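Local coordinates for protein 3-hydroxyacyl-CoA dehydrogenase (Burkholderia thailandensis, PDB 4XGN) that binds NAD and, as a member of the short-chain dehydrogenase family, probably oxidises 3-hydroxyacyl-CoA to the corresponding 3-ketoacyl-CoA, at residues G28-L33 with V40-L45; G20-L25 with Q47-A52. All coordinates share one frame; numbering follows the deposited sequence.

Contact 1 of 2, residues G28-L33 with V40-L45; sequences GTARLL and VVLADL. With NAD (nicotinamide-adenine-dinucleotide), chain I.
Helix and strand of the first beta-alpha-beta unit of the Rossmann fold meet here, with Ala30 of helix 24-35 packed on Val40 and Leu42 of strand 39-44. The short axes run almost antiparallel (172°) and approach to 9.4 Å, as expected for a right-handed crossover whose helix lies against its own sheet. The side-chain contact is apolar and small, burying 131 Å². Its tightest point is the methyl CB of Ala30 against Leu42 CD2 at 3.7 Å; with CG anti to its carbonyl carbon (chi1 -46°), Leu42 directs the CD2 branch back toward the helix. Val40 instead uses CG1, which lies 3.8 Å from the backbone oxygen Ala30 O, while Leu33 CB is a looser neighbour of the same methyl at 4.4 Å. Ile18 of the adjoining strand 15-19 touches both Ala30 and Val40.

At its C-terminal end the strand delivers Asp44 to the adenosine ribose, a placement characteristic of NAD-dependent members of the family. Each carboxylate oxygen takes one ribose hydroxyl: NAD O2B donates to Asp44 OD1 at 2.6 Å, and NAD O3B donates to Asp44 OD2 at 2.7 Å. Asn46 N and Ala22 N supply second bonds to OD1 and OD2 respectively, fixing the group's rotation. Leu45 lies over one face of the adenine, its CD1 3.5 Å from NAD C5A.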
loop_
_atom_site.group_PDB
_atom_site.type_symbol
_atom_site.label_atom_id
_atom_site.label_comp_id
_atom_site.label_asym_id
_atom_site.label_seq_id
_atom_site.Cartn_x
_atom_site.Cartn_y
_atom_site.Cartn_z
ATOM N N GLY A 28 13.900 25.126 -4.899
ATOM C CA GLY A 28 13.639 25.330 -3.484
ATOM C C GLY A 28 14.555 24.482 -2.620
ATOM O O GLY A 28 15.061 24.944 -1.580
ATOM N N THR A 29 14.813 23.260 -3.085
ATOM C CA THR A 29 15.748 22.368 -2.419
ATOM C C THR A 29 17.168 22.942 -2.393
ATOM O O THR A 29 17.841 22.944 -1.359
ATOM C CB THR A 29 15.734 20.964 -3.055
ATOM O OG1 THR A 29 14.402 20.421 -2.936
ATOM C CG2 THR A 29 16.663 20.009 -2.306
ATOM N N ALA A 30 17.597 23.413 -3.548
ATOM C CA ALA A 30 18.896 24.041 -3.718
ATOM C C ALA A 30 19.076 25.193 -2.755
ATOM O O ALA A 30 20.127 25.313 -2.128
ATOM C CB ALA A 30 19.082 24.503 -5.167
ATOM N N ARG A 31 18.057 26.035 -2.626
ATOM C CA ARG A 31 18.111 27.184 -1.763
ATOM C C ARG A 31 18.283 26.757 -0.323
ATOM O O ARG A 31 19.155 27.291 0.394
ATOM C CB ARG A 31 16.883 28.067 -1.905
ATOM C CG ARG A 31 16.761 28.758 -3.238
ATOM C CD ARG A 31 15.492 29.602 -3.261
ATOM N NE ARG A 31 15.273 30.142 -4.581
ATOM C CZ ARG A 31 15.889 31.175 -5.101
ATOM N NH1 ARG A 31 16.816 31.857 -4.422
ATOM N NH2 ARG A 31 15.570 31.530 -6.334
ATOM N N LEU A 32 17.468 25.798 0.111
ATOM C CA LEU A 32 17.469 25.407 1.502
ATOM C C LEU A 32 18.784 24.749 1.870
ATOM O O LEU A 32 19.315 25.037 2.950
ATOM C CB LEU A 32 16.268 24.494 1.836
ATOM C CG LEU A 32 16.153 24.039 3.295
ATOM C CD1 LEU A 32 14.706 23.747 3.634
ATOM C CD2 LEU A 32 16.865 22.732 3.594
ATOM N N LEU A 33 19.302 23.887 0.992
ATOM C CA LEU A 33 20.567 23.186 1.230
ATOM C C LEU A 33 21.732 24.158 1.261
ATOM O O LEU A 33 22.635 24.025 2.118
ATOM C CB LEU A 33 20.808 22.080 0.226
ATOM C CG LEU A 33 19.824 20.895 0.361
ATOM C CD1 LEU A 33 20.023 19.886 -0.752
ATOM C CD2 LEU A 33 19.896 20.179 1.706
ATOM N N VAL A 40 25.814 23.263 -3.969
ATOM C CA VAL A 40 24.911 22.575 -4.923
ATOM C C VAL A 40 25.477 22.529 -6.338
ATOM O O VAL A 40 26.167 23.446 -6.820
ATOM C CB VAL A 40 23.512 23.188 -4.937
ATOM C CG1 VAL A 40 22.874 23.104 -3.560
ATOM C CG2 VAL A 40 23.495 24.593 -5.522
ATOM N N VAL A 41 25.218 21.411 -7.000
ATOM C CA VAL A 41 25.293 21.312 -8.428
ATOM C C VAL A 41 23.880 21.156 -8.948
ATOM O O VAL A 41 23.177 20.208 -8.526
ATOM C CB VAL A 41 26.112 20.085 -8.875
ATOM C CG1 VAL A 41 26.114 19.952 -10.415
ATOM C CG2 VAL A 41 27.537 20.186 -8.315
ATOM N N LEU A 42 23.479 22.063 -9.853
ATOM C CA LEU A 42 22.173 22.036 -10.468
ATOM C C LEU A 42 22.301 21.445 -11.827
ATOM O O LEU A 42 23.049 21.943 -12.656
ATOM C CB LEU A 42 21.565 23.436 -10.553
ATOM C CG LEU A 42 21.678 24.274 -9.282
ATOM C CD1 LEU A 42 21.074 25.670 -9.491
ATOM C CD2 LEU A 42 20.976 23.564 -8.164
ATOM N N ALA A 43 21.508 20.397 -12.076
ATOM C CA ALA A 43 21.476 19.687 -13.361
ATOM C C ALA A 43 20.088 19.871 -13.997
ATOM O O ALA A 43 19.084 19.507 -13.415
ATOM C CB ALA A 43 21.808 18.224 -13.129
ATOM N N ASP A 44 20.006 20.526 -15.147
ATOM C CA ASP A 44 18.734 20.850 -15.732
ATOM C C ASP A 44 18.914 21.093 -17.208
ATOM O O ASP A 44 20.032 21.367 -17.654
ATOM C CB ASP A 44 18.186 22.128 -15.053
ATOM C CG ASP A 44 16.674 22.282 -15.157
ATOM O OD1 ASP A 44 16.142 22.504 -16.274
ATOM O OD2 ASP A 44 16.002 22.223 -14.070
ATOM N N LEU A 45 17.801 21.051 -17.954
ATOM C CA LEU A 45 17.804 21.532 -19.338
ATOM C C LEU A 45 17.905 23.063 -19.485
ATOM O O LEU A 45 18.364 23.578 -20.539
ATOM C CB LEU A 45 16.540 21.056 -20.052
ATOM C CG LEU A 45 16.270 19.560 -20.010
ATOM C CD1 LEU A 45 14.885 19.298 -20.599
ATOM C CD2 LEU A 45 17.365 18.808 -20.769
HETATM P PA NAD I . 9.197 22.399 -12.647
HETATM O O1A NAD I . 8.666 22.287 -14.031
HETATM O O2A NAD I . 9.132 23.740 -11.984
HETATM O O5B NAD I . 10.708 21.868 -12.567
HETATM C C5B NAD I . 11.120 20.718 -13.272
HETATM C C4B NAD I . 12.559 20.930 -13.773
HETATM O O4B NAD I . 12.814 19.794 -14.426
HETATM C C3B NAD I . 12.638 22.066 -14.825
HETATM O O3B NAD I . 13.515 23.092 -14.494
HETATM C C2B NAD I . 12.998 21.232 -16.068
HETATM O O2B NAD I . 13.675 22.067 -17.076
HETATM C C1B NAD I . 13.662 20.167 -15.626
HETATM N N9A NAD I . 13.622 19.063 -16.534
HETATM C C8A NAD I . 12.578 18.578 -17.278
HETATM N N7A NAD I . 13.014 17.545 -18.070
HETATM C C5A NAD I . 14.298 17.411 -17.768
HETATM C C6A NAD I . 15.236 16.527 -18.235
HETATM N N6A NAD I . 15.098 15.527 -19.243
HETATM N N1A NAD I . 16.487 16.595 -17.756
HETATM C C2A NAD I . 16.844 17.525 -16.817
HETATM N N3A NAD I . 15.911 18.396 -16.332
HETATM C C4A NAD I . 14.665 18.322 -16.846
HETATM O O3 NAD I . 8.241 21.363 -11.876
HETATM P PN NAD I . 8.392 20.920 -10.316
HETATM O O1N NAD I . 7.037 21.114 -9.719
HETATM O O2N NAD I . 9.522 21.591 -9.551
HETATM O O5D NAD I . 8.683 19.331 -10.441
HETATM C C5D NAD I . 9.704 18.680 -9.689
HETATM C C4D NAD I . 9.427 17.241 -9.477
HETATM O O4D NAD I . 8.338 17.193 -8.653
HETATM C C3D NAD I . 9.020 16.514 -10.783
HETATM O O3D NAD I . 9.495 15.239 -10.815
HETATM C C2D NAD I . 7.473 16.559 -10.638
HETATM O O2D NAD I . 6.822 15.535 -11.521
HETATM C C1D NAD I . 7.271 16.313 -9.361
HETATM N N1N NAD I . 6.002 16.699 -8.754
HETATM C C2N NAD I . 5.494 17.976 -8.810
HETATM C C3N NAD I . 4.281 18.312 -8.222
HETATM C C7N NAD I . 3.672 19.679 -8.305
HETATM O O7N NAD I . 2.518 19.828 -7.978
HETATM N N7N NAD I . 4.449 20.793 -8.720
HETATM C C4N NAD I . 3.578 17.302 -7.531
HETATM C C5N NAD I . 4.101 16.037 -7.442
HETATM C C6N NAD I . 5.305 15.736 -8.041
#

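Contact 2 of 2, residues G20-L25 with Q47-A52; sequences GGASGL and QDAGEA. With NAD (nicotinamide-adenine-dinucleotide), chain I.
Ala22, in the glycine-rich dinucleotide-binding loop of the short-chain dehydrogenases, touches Ala49 and Gly50 on helix 47-57. The direct packing is apolar and narrow, 95 Å² in all. Ala22 CB points at the helix and sits 3.7 Å from Gly50 N, and Ala22 CB lies 4.3 Å from Ala49 CB. Ala22 meets the backbone of Gly50, and the two CA atoms, Ala22 CA and Gly50 CA, are 4.4 Å apart. The loop bends into this position through a type I turn from Gly20 to Ser23, whose closing bond is weak.

The polar contacts with the cofactor come from Ser23 and Leu25, on the side of the loop away from helix 47-57. Ser23 OG, anti to the backbone N (chi1 179°), donates to NAD O2A at 2.6 Å. Leu25 N donates to NAD O2N at 2.7 Å, fairly straight at 159°, so each phosphate receives one bond from this segment. Leu25 N lies near the N-terminal end of helix 24-35, whose dipole would probably add to the attraction for the negative charge.

Van der Waals contact with the cofactor completes the fit. Gly24 CA, at a positive phi of 53°, comes to 3.3 Å from NAD O2N, and Gly20 CA lies 3.5 Å from NAD O4B.

Asn46 OD1 accepts from Ala49 N at the start of helix 47-57, and Asn46 also touches Ala22. Farther out, Gln47 and Glu51 lean on Phe61 of strand 60-63, so this helix, which links strand 39-44 to strand 60-63, touches both the cofactor loop and the edge strand of the sheet.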
loop_
_atom_site.group_PDB
_atom_site.type_symbol
_atom_site.label_atom_id
_atom_site.label_comp_id
_atom_site.label_asym_id
_atom_site.label_seq_id
_atom_site.Cartn_x
_atom_site.Cartn_y
_atom_site.Cartn_z
ATOM N N GLY A 20 16.617 18.895 -12.123
ATOM C CA GLY A 20 15.512 19.839 -12.150
ATOM C C GLY A 20 15.757 21.043 -11.249
ATOM O O GLY A 20 14.843 21.751 -10.878
ATOM N N GLY A 21 17.029 21.318 -10.982
ATOM C CA GLY A 21 17.374 22.292 -9.986
ATOM C C GLY A 21 17.227 23.734 -10.465
ATOM O O GLY A 21 17.383 24.632 -9.648
ATOM N N ALA A 22 16.887 23.968 -11.745
ATOM C CA ALA A 22 16.649 25.325 -12.219
ATOM C C ALA A 22 15.296 25.900 -11.771
ATOM O O ALA A 22 15.071 27.098 -11.928
ATOM C CB ALA A 22 16.777 25.417 -13.717
ATOM N N SER A 23 14.382 25.096 -11.237
ATOM C CA SER A 23 12.987 25.561 -11.052
ATOM C C SER A 23 12.327 24.814 -9.911
ATOM O O SER A 23 12.822 23.761 -9.483
ATOM C CB SER A 23 12.225 25.283 -12.353
ATOM O OG SER A 23 10.850 25.629 -12.386
ATOM N N GLY A 24 11.227 25.384 -9.425
ATOM C CA GLY A 24 10.247 24.676 -8.618
ATOM C C GLY A 24 10.859 23.955 -7.425
ATOM O O GLY A 24 11.589 24.556 -6.587
ATOM N N LEU A 25 10.534 22.662 -7.307
ATOM C CA LEU A 25 10.998 21.913 -6.156
ATOM C C LEU A 25 12.516 21.744 -6.083
ATOM O O LEU A 25 13.091 21.841 -4.998
ATOM C CB LEU A 25 10.279 20.554 -6.074
ATOM C CG LEU A 25 8.784 20.557 -6.094
ATOM C CD1 LEU A 25 8.205 19.137 -5.872
ATOM C CD2 LEU A 25 8.191 21.541 -5.076
ATOM N N GLN A 47 19.289 26.273 -19.359
ATOM C CA GLN A 47 20.668 26.809 -19.203
ATOM C C GLN A 47 20.670 28.170 -18.531
ATOM O O GLN A 47 21.442 28.416 -17.573
ATOM C CB GLN A 47 21.387 26.831 -20.572
ATOM C CG GLN A 47 22.670 27.610 -20.677
ATOM C CD GLN A 47 23.828 27.029 -19.880
ATOM O OE1 GLN A 47 24.179 25.843 -20.029
ATOM N NE2 GLN A 47 24.480 27.878 -19.080
ATOM N N ASP A 48 19.788 29.056 -18.993
ATOM C CA ASP A 48 19.798 30.437 -18.484
ATOM C C ASP A 48 19.373 30.514 -17.042
ATOM O O ASP A 48 20.097 31.108 -16.241
ATOM C CB ASP A 48 18.915 31.354 -19.332
ATOM C CG ASP A 48 19.519 31.712 -20.671
ATOM O OD1 ASP A 48 20.728 31.477 -20.965
ATOM O OD2 ASP A 48 18.767 32.338 -21.453
ATOM N N ALA A 49 18.264 29.846 -16.678
ATOM C CA ALA A 49 17.812 29.872 -15.279
ATOM C C ALA A 49 18.715 29.053 -14.329
ATOM O O ALA A 49 18.922 29.450 -13.181
ATOM C CB ALA A 49 16.354 29.438 -15.156
ATOM N N GLY A 50 19.272 27.945 -14.818
ATOM C CA GLY A 50 20.180 27.110 -14.051
ATOM C C GLY A 50 21.492 27.792 -13.724
ATOM O O GLY A 50 21.929 27.732 -12.580
ATOM N N GLU A 51 22.089 28.419 -14.737
ATOM C CA GLU A 51 23.343 29.157 -14.527
ATOM C C GLU A 51 23.107 30.314 -13.554
ATOM O O GLU A 51 23.893 30.512 -12.625
ATOM C CB GLU A 51 23.947 29.598 -15.858
ATOM C CG GLU A 51 25.192 30.457 -15.753
ATOM C CD GLU A 51 26.378 29.808 -15.022
ATOM O OE1 GLU A 51 26.389 28.547 -14.879
ATOM O OE2 GLU A 51 27.333 30.570 -14.661
ATOM N N ALA A 52 22.016 31.040 -13.744
ATOM C CA ALA A 52 21.724 32.167 -12.873
ATOM C C ALA A 52 21.505 31.759 -11.420
ATOM O O ALA A 52 21.949 32.428 -10.525
ATOM C CB ALA A 52 20.536 32.941 -13.379
HETATM P PA NAD I . 9.197 22.399 -12.647
HETATM O O1A NAD I . 8.666 22.287 -14.031
HETATM O O2A NAD I . 9.132 23.740 -11.984
HETATM O O5B NAD I . 10.708 21.868 -12.567
HETATM C C5B NAD I . 11.120 20.718 -13.272
HETATM C C4B NAD I . 12.559 20.930 -13.773
HETATM O O4B NAD I . 12.814 19.794 -14.426
HETATM C C3B NAD I . 12.638 22.066 -14.825
HETATM O O3B NAD I . 13.515 23.092 -14.494
HETATM C C2B NAD I . 12.998 21.232 -16.068
HETATM O O2B NAD I . 13.675 22.067 -17.076
HETATM C C1B NAD I . 13.662 20.167 -15.626
HETATM N N9A NAD I . 13.622 19.063 -16.534
HETATM C C8A NAD I . 12.578 18.578 -17.278
HETATM N N7A NAD I . 13.014 17.545 -18.070
HETATM C C5A NAD I . 14.298 17.411 -17.768
HETATM C C6A NAD I . 15.236 16.527 -18.235
HETATM N N6A NAD I . 15.098 15.527 -19.243
HETATM N N1A NAD I . 16.487 16.595 -17.756
HETATM C C2A NAD I . 16.844 17.525 -16.817
HETATM N N3A NAD I . 15.911 18.396 -16.332
HETATM C C4A NAD I . 14.665 18.322 -16.846
HETATM O O3 NAD I . 8.241 21.363 -11.876
HETATM P PN NAD I . 8.392 20.920 -10.316
HETATM O O1N NAD I . 7.037 21.114 -9.719
HETATM O O2N NAD I . 9.522 21.591 -9.551
HETATM O O5D NAD I . 8.683 19.331 -10.441
HETATM C C5D NAD I . 9.704 18.680 -9.689
HETATM C C4D NAD I . 9.427 17.241 -9.477
HETATM O O4D NAD I . 8.338 17.193 -8.653
HETATM C C3D NAD I . 9.020 16.514 -10.783
HETATM O O3D NAD I . 9.495 15.239 -10.815
HETATM C C2D NAD I . 7.473 16.559 -10.638
HETATM O O2D NAD I . 6.822 15.535 -11.521
HETATM C C1D NAD I . 7.271 16.313 -9.361
HETATM N N1N NAD I . 6.002 16.699 -8.754
HETATM C C2N NAD I . 5.494 17.976 -8.810
HETATM C C3N NAD I . 4.281 18.312 -8.222
HETATM C C7N NAD I . 3.672 19.679 -8.305
HETATM O O7N NAD I . 2.518 19.828 -7.978
HETATM N N7N NAD I . 4.449 20.793 -8.720
HETATM C C4N NAD I . 3.578 17.302 -7.531
HETATM C C5N NAD I . 4.101 16.037 -7.442
HETATM C C6N NAD I . 5.305 15.736 -8.041
#

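In the fold
Leaving strand 15-19, the chain enters the cofactor loop at 20-25, runs down helix 24-35 and returns along strand 39-44. Contact 1 closes that short return, with only six residues between its segments. Helix 47-57 follows directly, and its contact with 20-25 closes a wider loop of 21 intervening residues, so the loop of contact 1 falls entirely within that of contact 2, and the two do not cross. Their centres are 7 Å apart, and Leu42 CD1 of contact 1 packs on Gly50 O of contact 2 at 3.8 Å. Together they tie two successive helices and the strand between them to the NAD site: contact 1 at the adenosine, contact 2 mainly at the diphosphate.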